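Local coordinates for protein mycolic acid synthase (Mycobacterium tuberculosis, PDB 1L1E) that probably turns a double bond of mycolic acids into a cyclopropane ring at the proximal position, using a methylene group from S-adenosyl-L-methionine, at residues G162-P172 with G276-K287; F139-Y147 with I199-S207. All coordinates share one frame; numbering follows the deposited sequence.

Contact 1. Residues G162-P172 with G276-K287; sequences GKMLLHTIVRP and GYTDVDQFTLEK. With CO3 (carbonate ion), chain C.
The carbonyl oxygens of G276 and Y277 approach the ring of P172, Y277 O lying 3.0 Å from P172 CD. From D279 to E286 the chain runs antiparallel to 163-170, the axes 149° apart in direction, and D279, D281, F283 and L285 form hydrogen-bonded pairs with V170, T168, L166 and M164. V280 sends its two methyls to different neighbours: CG1 reaches H167 NE2 at 3.6 Å, CG2 meets I169 CG1. At Q282 the amide NE2 donates to H167 ND1 over 3.2 Å, nearly straight at 168° and close to both the ring and amide planes; Q282 OE1 is held by K59. In H167, CG lies opposite the backbone N (chi1 163°), which lays the imidazole between Q282 and the carbonate. F283 brings its ring edge to V170 CG1, 4.0 Å from CE1, while its N donates to L166 O at 2.7 Å. L285 and M164 point the same way, with L285 CD1 beside M164 CE, and helix 147-157 covers both through F151. E286 turns its carboxylate to R221, and K287 N closes the pairing on G162 O.

H167 ND1 thus accepts from Q282, and H167 NE2 donates over 2.8 Å to O3 of the carbonate, probably taken up from the crystallisation liquor. Two bonds at separate ring nitrogens fix the rotation of the imidazole; Q282 is a second-shell residue, consistent with holding H167 oriented toward the anion.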
loop_
_atom_site.group_PDB
_atom_site.type_symbol
_atom_site.label_atom_id
_atom_site.label_comp_id
_atom_site.label_asym_id
_atom_site.label_seq_id
_atom_site.Cartn_x
_atom_site.Cartn_y
_atom_site.Cartn_z
ATOM N N GLY A 162 13.532 9.799 -13.768
ATOM C CA GLY A 162 12.384 9.379 -12.995
ATOM C C GLY A 162 12.693 8.307 -11.965
ATOM O O GLY A 162 13.705 7.601 -12.029
ATOM N N LYS A 163 11.800 8.197 -10.994
ATOM C CA LYS A 163 11.937 7.208 -9.949
ATOM C C LYS A 163 10.551 6.841 -9.484
ATOM O O LYS A 163 9.614 7.633 -9.602
ATOM C CB LYS A 163 12.768 7.751 -8.779
ATOM C CG LYS A 163 12.414 9.166 -8.344
ATOM C CD LYS A 163 13.342 10.199 -8.987
ATOM C CE LYS A 163 14.777 10.057 -8.477
ATOM N NZ LYS A 163 15.728 11.027 -9.108
ATOM N N MET A 164 10.422 5.616 -8.990
ATOM C CA MET A 164 9.162 5.114 -8.479
ATOM C C MET A 164 9.437 4.593 -7.077
ATOM O O MET A 164 10.522 4.053 -6.806
ATOM C CB MET A 164 8.637 3.975 -9.373
ATOM C CG MET A 164 7.537 3.091 -8.745
ATOM S SD MET A 164 6.571 2.102 -9.962
ATOM C CE MET A 164 7.768 0.909 -10.515
ATOM N N LEU A 165 8.478 4.786 -6.181
ATOM C CA LEU A 165 8.608 4.278 -4.826
ATOM C C LEU A 165 7.584 3.163 -4.791
ATOM O O LEU A 165 6.389 3.416 -4.900
ATOM C CB LEU A 165 8.255 5.344 -3.782
ATOM C CG LEU A 165 8.412 4.961 -2.296
ATOM C CD1 LEU A 165 7.343 3.968 -1.884
ATOM C CD2 LEU A 165 9.812 4.379 -2.050
ATOM N N LEU A 166 8.062 1.931 -4.655
ATOM C CA LEU A 166 7.208 0.759 -4.619
ATOM C C LEU A 166 7.216 0.250 -3.179
ATOM O O LEU A 166 8.250 -0.172 -2.683
ATOM C CB LEU A 166 7.783 -0.322 -5.547
ATOM C CG LEU A 166 6.877 -1.322 -6.270
ATOM C CD1 LEU A 166 7.643 -2.637 -6.463
ATOM C CD2 LEU A 166 5.610 -1.561 -5.502
ATOM N N HIS A 167 6.059 0.288 -2.531
ATOM C CA HIS A 167 5.899 -0.146 -1.152
ATOM C C HIS A 167 4.996 -1.375 -1.188
ATOM O O HIS A 167 3.864 -1.309 -1.666
ATOM C CB HIS A 167 5.290 1.018 -0.350
ATOM C CG HIS A 167 4.706 0.631 0.970
ATOM N ND1 HIS A 167 4.828 1.429 2.088
ATOM C CD2 HIS A 167 3.928 -0.413 1.339
ATOM C CE1 HIS A 167 4.148 0.893 3.084
ATOM N NE2 HIS A 167 3.592 -0.225 2.656
ATOM N N THR A 168 5.503 -2.499 -0.690
ATOM C CA THR A 168 4.740 -3.740 -0.725
ATOM C C THR A 168 5.193 -4.759 0.308
ATOM O O THR A 168 6.334 -4.729 0.765
ATOM C CB THR A 168 4.883 -4.413 -2.116
ATOM O OG1 THR A 168 4.362 -3.535 -3.120
ATOM C CG2 THR A 168 4.140 -5.731 -2.163
ATOM N N ILE A 169 4.270 -5.645 0.663
ATOM C CA ILE A 169 4.522 -6.732 1.586
ATOM C C ILE A 169 5.453 -7.670 0.823
ATOM O O ILE A 169 5.304 -7.849 -0.386
ATOM C CB ILE A 169 3.196 -7.490 1.927
ATOM C CG1 ILE A 169 2.360 -6.656 2.903
ATOM C CG2 ILE A 169 3.488 -8.882 2.503
ATOM C CD1 ILE A 169 0.931 -7.158 3.062
ATOM N N VAL A 170 6.423 -8.246 1.519
ATOM C CA VAL A 170 7.358 -9.202 0.886
ATOM C C VAL A 170 7.625 -10.364 1.832
ATOM O O VAL A 170 7.409 -10.262 3.044
ATOM C CB VAL A 170 8.695 -8.532 0.561
ATOM C CG1 VAL A 170 8.561 -7.376 -0.433
ATOM C CG2 VAL A 170 9.387 -7.956 1.796
ATOM N N ARG A 171 8.087 -11.453 1.255
ATOM C CA ARG A 171 8.420 -12.657 2.026
ATOM C C ARG A 171 9.892 -12.592 2.424
ATOM O O ARG A 171 10.768 -12.331 1.586
ATOM C CB ARG A 171 8.142 -13.901 1.191
ATOM C CG ARG A 171 6.651 -14.107 0.925
ATOM C CD ARG A 171 6.369 -14.709 -0.449
ATOM N NE ARG A 171 6.404 -16.177 -0.442
ATOM C CZ ARG A 171 5.669 -16.945 -1.254
ATOM N NH1 ARG A 171 4.833 -16.401 -2.148
ATOM N NH2 ARG A 171 5.702 -18.284 -1.246
ATOM N N PRO A 172 10.238 -12.825 3.697
ATOM C CA PRO A 172 11.618 -12.730 4.133
ATOM C C PRO A 172 12.499 -13.652 3.327
ATOM O O PRO A 172 12.007 -14.729 2.866
ATOM C CB PRO A 172 11.564 -13.094 5.596
ATOM C CG PRO A 172 10.112 -13.366 5.955
ATOM C CD PRO A 172 9.269 -13.187 4.732
ATOM N N GLY A 276 8.434 -12.278 12.308
ATOM C CA GLY A 276 9.298 -12.307 11.138
ATOM C C GLY A 276 8.935 -13.210 9.974
ATOM O O GLY A 276 9.779 -13.452 9.114
ATOM N N TYR A 277 7.702 -13.708 9.933
ATOM C CA TYR A 277 7.264 -14.580 8.838
ATOM C C TYR A 277 7.032 -13.813 7.541
ATOM O O TYR A 277 7.056 -14.391 6.446
ATOM C CB TYR A 277 5.977 -15.314 9.217
ATOM C CG TYR A 277 6.196 -16.397 10.239
ATOM C CD1 TYR A 277 6.242 -16.106 11.598
ATOM C CD2 TYR A 277 6.406 -17.713 9.839
ATOM C CE1 TYR A 277 6.491 -17.105 12.540
ATOM C CE2 TYR A 277 6.661 -18.710 10.767
ATOM C CZ TYR A 277 6.700 -18.406 12.112
ATOM O OH TYR A 277 6.937 -19.414 13.020
ATOM N N THR A 278 6.792 -12.514 7.671
ATOM C CA THR A 278 6.567 -11.658 6.515
ATOM C C THR A 278 7.188 -10.290 6.793
ATOM O O THR A 278 7.501 -9.972 7.936
ATOM C CB THR A 278 5.052 -11.520 6.214
ATOM O OG1 THR A 278 4.380 -10.945 7.341
ATOM C CG2 THR A 278 4.449 -12.884 5.939
ATOM N N ASP A 279 7.375 -9.486 5.751
ATOM C CA ASP A 279 7.979 -8.165 5.910
ATOM C C ASP A 279 7.286 -7.169 4.972
ATOM O O ASP A 279 6.445 -7.551 4.151
ATOM C CB ASP A 279 9.476 -8.239 5.562
ATOM C CG ASP A 279 10.318 -7.190 6.290
ATOM O OD1 ASP A 279 9.908 -6.017 6.376
ATOM O OD2 ASP A 279 11.417 -7.542 6.767
ATOM N N VAL A 280 7.630 -5.893 5.117
ATOM C CA VAL A 280 7.088 -4.836 4.261
ATOM C C VAL A 280 8.284 -3.971 3.883
ATOM O O VAL A 280 8.970 -3.429 4.753
ATOM C CB VAL A 280 6.042 -3.969 4.983
ATOM C CG1 VAL A 280 5.697 -2.748 4.129
ATOM C CG2 VAL A 280 4.784 -4.777 5.237
ATOM N N ASP A 281 8.528 -3.848 2.581
ATOM C CA ASP A 281 9.659 -3.089 2.076
ATOM C C ASP A 281 9.255 -1.940 1.155
ATOM O O ASP A 281 8.229 -1.999 0.471
ATOM C CB ASP A 281 10.597 -4.009 1.290
ATOM C CG ASP A 281 11.581 -4.779 2.178
ATOM O OD1 ASP A 281 11.461 -4.738 3.416
ATOM O OD2 ASP A 281 12.479 -5.441 1.615
ATOM N N GLN A 282 10.078 -0.901 1.146
ATOM C CA GLN A 282 9.863 0.233 0.271
ATOM C C GLN A 282 11.073 0.199 -0.653
ATOM O O GLN A 282 12.216 0.328 -0.200
ATOM C CB GLN A 282 9.842 1.560 1.048
ATOM C CG GLN A 282 8.619 1.797 1.953
ATOM C CD GLN A 282 8.361 3.290 2.202
ATOM O OE1 GLN A 282 9.285 4.106 2.157
ATOM N NE2 GLN A 282 7.105 3.648 2.466
ATOM N N PHE A 283 10.820 -0.002 -1.944
ATOM C CA PHE A 283 11.887 -0.055 -2.932
ATOM C C PHE A 283 11.937 1.237 -3.716
ATOM O O PHE A 283 10.927 1.677 -4.266
ATOM C CB PHE A 283 11.666 -1.190 -3.939
ATOM C CG PHE A 283 11.585 -2.560 -3.325
ATOM C CD1 PHE A 283 10.383 -3.045 -2.837
ATOM C CD2 PHE A 283 12.711 -3.382 -3.276
ATOM C CE1 PHE A 283 10.292 -4.336 -2.309
ATOM C CE2 PHE A 283 12.632 -4.671 -2.753
ATOM C CZ PHE A 283 11.421 -5.151 -2.270
ATOM N N THR A 284 13.108 1.852 -3.764
ATOM C CA THR A 284 13.254 3.055 -4.540
ATOM C C THR A 284 13.897 2.582 -5.835
ATOM O O THR A 284 14.981 1.994 -5.825
ATOM C CB THR A 284 14.158 4.085 -3.845
ATOM O OG1 THR A 284 13.601 4.427 -2.565
ATOM C CG2 THR A 284 14.254 5.347 -4.700
ATOM N N LEU A 285 13.210 2.816 -6.942
ATOM C CA LEU A 285 13.710 2.396 -8.244
ATOM C C LEU A 285 13.920 3.589 -9.175
ATOM O O LEU A 285 13.023 4.413 -9.357
ATOM C CB LEU A 285 12.719 1.422 -8.877
ATOM C CG LEU A 285 12.144 0.360 -7.939
ATOM C CD1 LEU A 285 11.084 -0.420 -8.676
ATOM C CD2 LEU A 285 13.239 -0.551 -7.433
ATOM N N GLU A 286 15.109 3.679 -9.758
ATOM C CA GLU A 286 15.426 4.771 -10.671
ATOM C C GLU A 286 15.481 4.277 -12.115
ATOM O O GLU A 286 16.065 3.233 -12.398
ATOM C CB GLU A 286 16.762 5.406 -10.299
ATOM C CG GLU A 286 16.717 6.226 -9.020
ATOM C CD GLU A 286 18.003 6.985 -8.782
ATOM O OE1 GLU A 286 18.493 7.612 -9.739
ATOM O OE2 GLU A 286 18.519 6.959 -7.646
ATOM N N LYS A 287 14.867 5.029 -13.024
ATOM C CA LYS A 287 14.855 4.654 -14.435
ATOM C C LYS A 287 16.268 4.733 -14.998
ATOM O O LYS A 287 17.125 5.416 -14.437
ATOM C CB LYS A 287 13.924 5.581 -15.223
ATOM C CG LYS A 287 13.891 5.302 -16.722
ATOM C CD LYS A 287 12.676 5.933 -17.393
ATOM C CE LYS A 287 12.622 5.556 -18.869
ATOM N NZ LYS A 287 11.314 5.861 -19.518
HETATM C C CO3 C . 1.112 -2.694 2.823
HETATM O O1 CO3 C . 2.003 -2.996 1.660
HETATM O O2 CO3 C . 0.001 -3.452 3.051
HETATM O O3 CO3 C . 1.423 -1.672 3.652
#

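Contact 2. Residues F139-Y147 with I199-S207. With SAH (S-adenosyl-L-homocysteine), chain D.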
loop_
_atom_site.group_PDB
_atom_site.type_symbol
_atom_site.label_atom_id
_atom_site.label_comp_id
_atom_site.label_asym_id
_atom_site.label_seq_id
_atom_site.Cartn_x
_atom_site.Cartn_y
_atom_site.Cartn_z
ATOM N N PHE A 139 0.678 -3.419 -5.152
ATOM C CA PHE A 139 1.430 -4.512 -5.756
ATOM C C PHE A 139 1.008 -5.917 -5.311
ATOM O O PHE A 139 1.064 -6.857 -6.100
ATOM C CB PHE A 139 2.916 -4.299 -5.453
ATOM C CG PHE A 139 3.837 -5.115 -6.297
ATOM C CD1 PHE A 139 4.164 -4.707 -7.579
ATOM C CD2 PHE A 139 4.377 -6.296 -5.813
ATOM C CE1 PHE A 139 5.024 -5.472 -8.373
ATOM C CE2 PHE A 139 5.233 -7.067 -6.591
ATOM C CZ PHE A 139 5.559 -6.657 -7.873
ATOM N N GLU A 140 0.597 -6.060 -4.055
ATOM C CA GLU A 140 0.178 -7.357 -3.529
ATOM C C GLU A 140 -1.060 -7.913 -4.232
ATOM O O GLU A 140 -1.332 -9.114 -4.158
ATOM C CB GLU A 140 -0.107 -7.263 -2.024
ATOM C CG GLU A 140 1.087 -6.831 -1.189
ATOM C CD GLU A 140 1.080 -5.342 -0.882
ATOM O OE1 GLU A 140 0.803 -4.526 -1.801
ATOM O OE2 GLU A 140 1.359 -4.994 0.286
ATOM N N HIS A 141 -1.808 -7.039 -4.905
ATOM C CA HIS A 141 -3.026 -7.445 -5.610
ATOM C C HIS A 141 -2.826 -7.755 -7.100
ATOM O O HIS A 141 -3.746 -8.228 -7.756
ATOM C CB HIS A 141 -4.081 -6.339 -5.509
ATOM C CG HIS A 141 -4.538 -6.059 -4.114
ATOM N ND1 HIS A 141 -5.552 -6.768 -3.508
ATOM C CD2 HIS A 141 -4.119 -5.147 -3.206
ATOM C CE1 HIS A 141 -5.741 -6.302 -2.287
ATOM N NE2 HIS A 141 -4.884 -5.318 -2.079
ATOM N N PHE A 142 -1.639 -7.491 -7.625
ATOM C CA PHE A 142 -1.367 -7.684 -9.054
ATOM C C PHE A 142 -1.281 -9.131 -9.555
ATOM O O PHE A 142 -1.816 -9.460 -10.617
ATOM C CB PHE A 142 -0.069 -6.961 -9.444
ATOM C CG PHE A 142 -0.078 -5.471 -9.179
ATOM C CD1 PHE A 142 1.096 -4.734 -9.293
ATOM C CD2 PHE A 142 -1.243 -4.811 -8.794
ATOM C CE1 PHE A 142 1.113 -3.359 -9.024
ATOM C CE2 PHE A 142 -1.233 -3.440 -8.526
ATOM C CZ PHE A 142 -0.051 -2.716 -8.641
ATOM N N GLY A 143 -0.603 -9.983 -8.796
ATOM C CA GLY A 143 -0.436 -11.363 -9.217
ATOM C C GLY A 143 0.871 -11.449 -9.979
ATOM O O GLY A 143 1.141 -10.624 -10.848
ATOM N N HIS A 144 1.679 -12.447 -9.647
ATOM C CA HIS A 144 2.985 -12.657 -10.259
ATOM C C HIS A 144 3.026 -12.635 -11.796
ATOM O O HIS A 144 3.959 -12.084 -12.376
ATOM C CB HIS A 144 3.563 -13.974 -9.727
ATOM C CG HIS A 144 4.916 -14.312 -10.267
ATOM N ND1 HIS A 144 5.108 -14.789 -11.546
ATOM C CD2 HIS A 144 6.145 -14.250 -9.699
ATOM C CE1 HIS A 144 6.397 -15.007 -11.743
ATOM N NE2 HIS A 144 7.047 -14.689 -10.638
ATOM N N GLN A 145 2.023 -13.218 -12.452
ATOM C CA GLN A 145 2.002 -13.267 -13.917
ATOM C C GLN A 145 1.996 -11.907 -14.610
ATOM O O GLN A 145 2.270 -11.820 -15.809
ATOM C CB GLN A 145 0.790 -14.061 -14.419
ATOM C CG GLN A 145 -0.542 -13.394 -14.128
ATOM C CD GLN A 145 -1.078 -13.739 -12.747
ATOM O OE1 GLN A 145 -0.314 -13.951 -11.801
ATOM N NE2 GLN A 145 -2.403 -13.788 -12.623
ATOM N N ARG A 146 1.679 -10.846 -13.871
ATOM C CA ARG A 146 1.631 -9.514 -14.463
ATOM C C ARG A 146 2.813 -8.625 -14.071
ATOM O O ARG A 146 2.906 -7.477 -14.518
ATOM C CB ARG A 146 0.323 -8.820 -14.066
ATOM C CG ARG A 146 -0.913 -9.695 -14.212
ATOM C CD ARG A 146 -2.048 -8.920 -14.835
ATOM N NE ARG A 146 -2.483 -7.800 -14.011
ATOM C CZ ARG A 146 -3.252 -6.807 -14.453
ATOM N NH1 ARG A 146 -3.666 -6.792 -15.714
ATOM N NH2 ARG A 146 -3.622 -5.837 -13.627
ATOM N N TYR A 147 3.720 -9.148 -13.249
ATOM C CA TYR A 147 4.867 -8.352 -12.806
ATOM C C TYR A 147 5.670 -7.708 -13.926
ATOM O O TYR A 147 5.915 -6.502 -13.891
ATOM C CB TYR A 147 5.800 -9.192 -11.920
ATOM C CG TYR A 147 5.249 -9.503 -10.533
ATOM C CD1 TYR A 147 5.947 -10.336 -9.658
ATOM C CD2 TYR A 147 4.040 -8.953 -10.093
ATOM C CE1 TYR A 147 5.459 -10.618 -8.377
ATOM C CE2 TYR A 147 3.545 -9.225 -8.820
ATOM C CZ TYR A 147 4.257 -10.060 -7.964
ATOM O OH TYR A 147 3.769 -10.332 -6.701
ATOM N N ILE A 199 -8.090 -11.726 1.704
ATOM C CA ILE A 199 -7.476 -10.398 1.670
ATOM C C ILE A 199 -6.844 -9.978 0.348
ATOM O O ILE A 199 -6.932 -8.812 -0.033
ATOM C CB ILE A 199 -6.407 -10.262 2.778
ATOM C CG1 ILE A 199 -7.006 -10.660 4.132
ATOM C CG2 ILE A 199 -5.885 -8.832 2.830
ATOM C CD1 ILE A 199 -8.213 -9.831 4.550
ATOM N N PHE A 200 -6.197 -10.909 -0.347
ATOM C CA PHE A 200 -5.564 -10.572 -1.617
ATOM C C PHE A 200 -6.008 -11.481 -2.771
ATOM O O PHE A 200 -5.179 -12.067 -3.474
ATOM C CB PHE A 200 -4.034 -10.614 -1.464
ATOM C CG PHE A 200 -3.489 -9.622 -0.459
ATOM C CD1 PHE A 200 -2.765 -10.060 0.649
ATOM C CD2 PHE A 200 -3.684 -8.255 -0.629
ATOM C CE1 PHE A 200 -2.245 -9.151 1.571
ATOM C CE2 PHE A 200 -3.169 -7.337 0.287
ATOM C CZ PHE A 200 -2.447 -7.790 1.389
ATOM N N PRO A 201 -7.331 -11.595 -2.991
ATOM C CA PRO A 201 -7.876 -12.435 -4.066
ATOM C C PRO A 201 -7.189 -12.168 -5.402
ATOM O O PRO A 201 -7.231 -11.048 -5.920
ATOM C CB PRO A 201 -9.352 -12.034 -4.103
ATOM C CG PRO A 201 -9.632 -11.638 -2.694
ATOM C CD PRO A 201 -8.405 -10.833 -2.332
ATOM N N GLY A 202 -6.569 -13.202 -5.963
ATOM C CA GLY A 202 -5.878 -13.054 -7.232
ATOM C C GLY A 202 -4.577 -12.299 -7.046
ATOM O O GLY A 202 -3.936 -11.881 -8.012
ATOM N N GLY A 203 -4.188 -12.125 -5.789
ATOM C CA GLY A 203 -2.966 -11.412 -5.484
ATOM C C GLY A 203 -1.774 -12.332 -5.314
ATOM O O GLY A 203 -1.810 -13.494 -5.721
ATOM N N TRP A 204 -0.715 -11.821 -4.694
ATOM C CA TRP A 204 0.491 -12.614 -4.510
ATOM C C TRP A 204 1.489 -11.838 -3.669
ATOM O O TRP A 204 1.573 -10.618 -3.772
ATOM C CB TRP A 204 1.084 -12.938 -5.885
ATOM C CG TRP A 204 2.275 -13.841 -5.870
ATOM C CD1 TRP A 204 3.591 -13.474 -5.944
ATOM C CD2 TRP A 204 2.260 -15.270 -5.784
ATOM N NE1 TRP A 204 4.392 -14.589 -5.916
ATOM C CE2 TRP A 204 3.600 -15.703 -5.818
ATOM C CE3 TRP A 204 1.241 -16.225 -5.683
ATOM C CZ2 TRP A 204 3.952 -17.055 -5.754
ATOM C CZ3 TRP A 204 1.594 -17.573 -5.618
ATOM C CH2 TRP A 204 2.937 -17.970 -5.654
ATOM N N LEU A 205 2.220 -12.545 -2.807
ATOM C CA LEU A 205 3.236 -11.911 -1.961
ATOM C C LEU A 205 4.576 -12.267 -2.586
ATOM O O LEU A 205 4.954 -13.434 -2.635
ATOM C CB LEU A 205 3.154 -12.450 -0.527
ATOM C CG LEU A 205 1.805 -12.210 0.163
ATOM C CD1 LEU A 205 1.863 -12.688 1.611
ATOM C CD2 LEU A 205 1.472 -10.721 0.110
ATOM N N PRO A 206 5.309 -11.269 -3.083
ATOM C CA PRO A 206 6.602 -11.550 -3.706
ATOM C C PRO A 206 7.768 -11.678 -2.747
ATOM O O PRO A 206 7.715 -11.193 -1.609
ATOM C CB PRO A 206 6.788 -10.366 -4.638
ATOM C CG PRO A 206 6.237 -9.245 -3.809
ATOM C CD PRO A 206 4.943 -9.850 -3.265
ATOM N N SER A 207 8.810 -12.356 -3.225
ATOM C CA SER A 207 10.040 -12.525 -2.487
ATOM C C SER A 207 10.853 -11.312 -2.914
ATOM O O SER A 207 10.577 -10.716 -3.966
ATOM C CB SER A 207 10.773 -13.810 -2.919
ATOM O OG SER A 207 11.359 -13.673 -4.213
HETATM N N SAH D . -2.347 3.205 -1.579
HETATM C CA SAH D . -3.518 3.384 -0.719
HETATM C CB SAH D . -4.508 2.212 -0.893
HETATM C CG SAH D . -3.954 0.805 -0.649
HETATM S SD SAH D . -5.173 -0.501 -0.868
HETATM C C SAH D . -3.098 3.479 0.758
HETATM O O SAH D . -1.894 3.422 1.023
HETATM O OXT SAH D . -3.979 3.578 1.624
HETATM C "C5'" SAH D . -4.790 -1.055 -2.564
HETATM C "C4'" SAH D . -5.129 -0.045 -3.668
HETATM O "O4'" SAH D . -4.559 -0.421 -4.955
HETATM C "C3'" SAH D . -6.627 0.094 -3.924
HETATM O "O3'" SAH D . -6.891 1.485 -4.217
HETATM C "C2'" SAH D . -6.860 -0.779 -5.127
HETATM O "O2'" SAH D . -8.094 -0.474 -5.782
HETATM C "C1'" SAH D . -5.631 -0.484 -5.932
HETATM N N9 SAH D . -5.322 -1.482 -6.979
HETATM C C8 SAH D . -5.235 -2.837 -6.921
HETATM N N7 SAH D . -4.932 -3.459 -8.012
HETATM C C5 SAH D . -4.795 -2.418 -8.923
HETATM C C6 SAH D . -4.469 -2.363 -10.317
HETATM N N6 SAH D . -4.208 -3.457 -11.049
HETATM N N1 SAH D . -4.422 -1.121 -10.921
HETATM C C2 SAH D . -4.680 -0.010 -10.187
HETATM N N3 SAH D . -4.993 0.060 -8.877
HETATM C C4 SAH D . -5.036 -1.192 -8.300
HETATM O O HOH W 1 1.199 -9.546 -6.272
#
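W204 N donates to E140 O over 2.8 Å, at an N-H...O angle of 159°, just after the type II turn F200-G203 brings G203 CA to within 4.0 Å of H141 CA. A water reinforces this link: it donates to F139 O and W204 O and accepts from G143 N and Y147 OH, so four partners grip it between the two loops.

F200 packs on two residues of the other loop. One face of its ring receives E140 CB, 4.1 Å from the centroid, while its edge points into the face of the H141 imidazole in a T-shaped pair with planes 70° apart; F200 CD2 lies 3.3 Å from H141 CE1. Farther along 199-207, H144 CB sits over the five-membered ring of W204, 3.9 Å from its centroid. H144 also turns its imidazole edge toward that face in an offset edge-to-face pair, its chi1 of -180° carrying CG to the side opposite the backbone N. The Y147 hydroxyl comes to the indole edge, its OH 3.2 Å from W204 CD1, and P206 CB packs against the same tyrosine. P206 CG meets the edge of the F139 ring at CE2.

F142 turns away from this interface and places its ring edge near the adenine of S-adenosyl-L-homocysteine, while H141 CB approaches N7 of the same base. The loop after strand 132-136 therefore forms part of the cofactor pocket, as expected of a Rossmann-like methyltransferase, with 199-207 packed against it.

Overall arrangement
The centres of contacts 1 and 2 lie about 13 Å apart, and their segments alternate along the chain: 139-147, 162-172, 199-207, 276-287. Strand 163-170 lies between strands 132-136 and 279-286 in the seven-stranded mixed sheet, whose order, 3-2-1-4-5-7-6 with 279-286 antiparallel, is that of Rossmann-like S-adenosylmethionine-dependent methyltransferases. Contact 1 thus builds the reversed strand into that sheet; contact 2 joins loops beside the cofactor. They meet directly where I169 N approaches E140 OE2 at 3.0 Å and R171 N approaches P206 O at 2.9 Å, both probable hydrogen bonds. The carbonate pocket draws on both contacts, through H167, T168, I169 and E140, whereas part of the S-adenosyl-L-homocysteine pocket comes from contact 2 (H141, F142, R146).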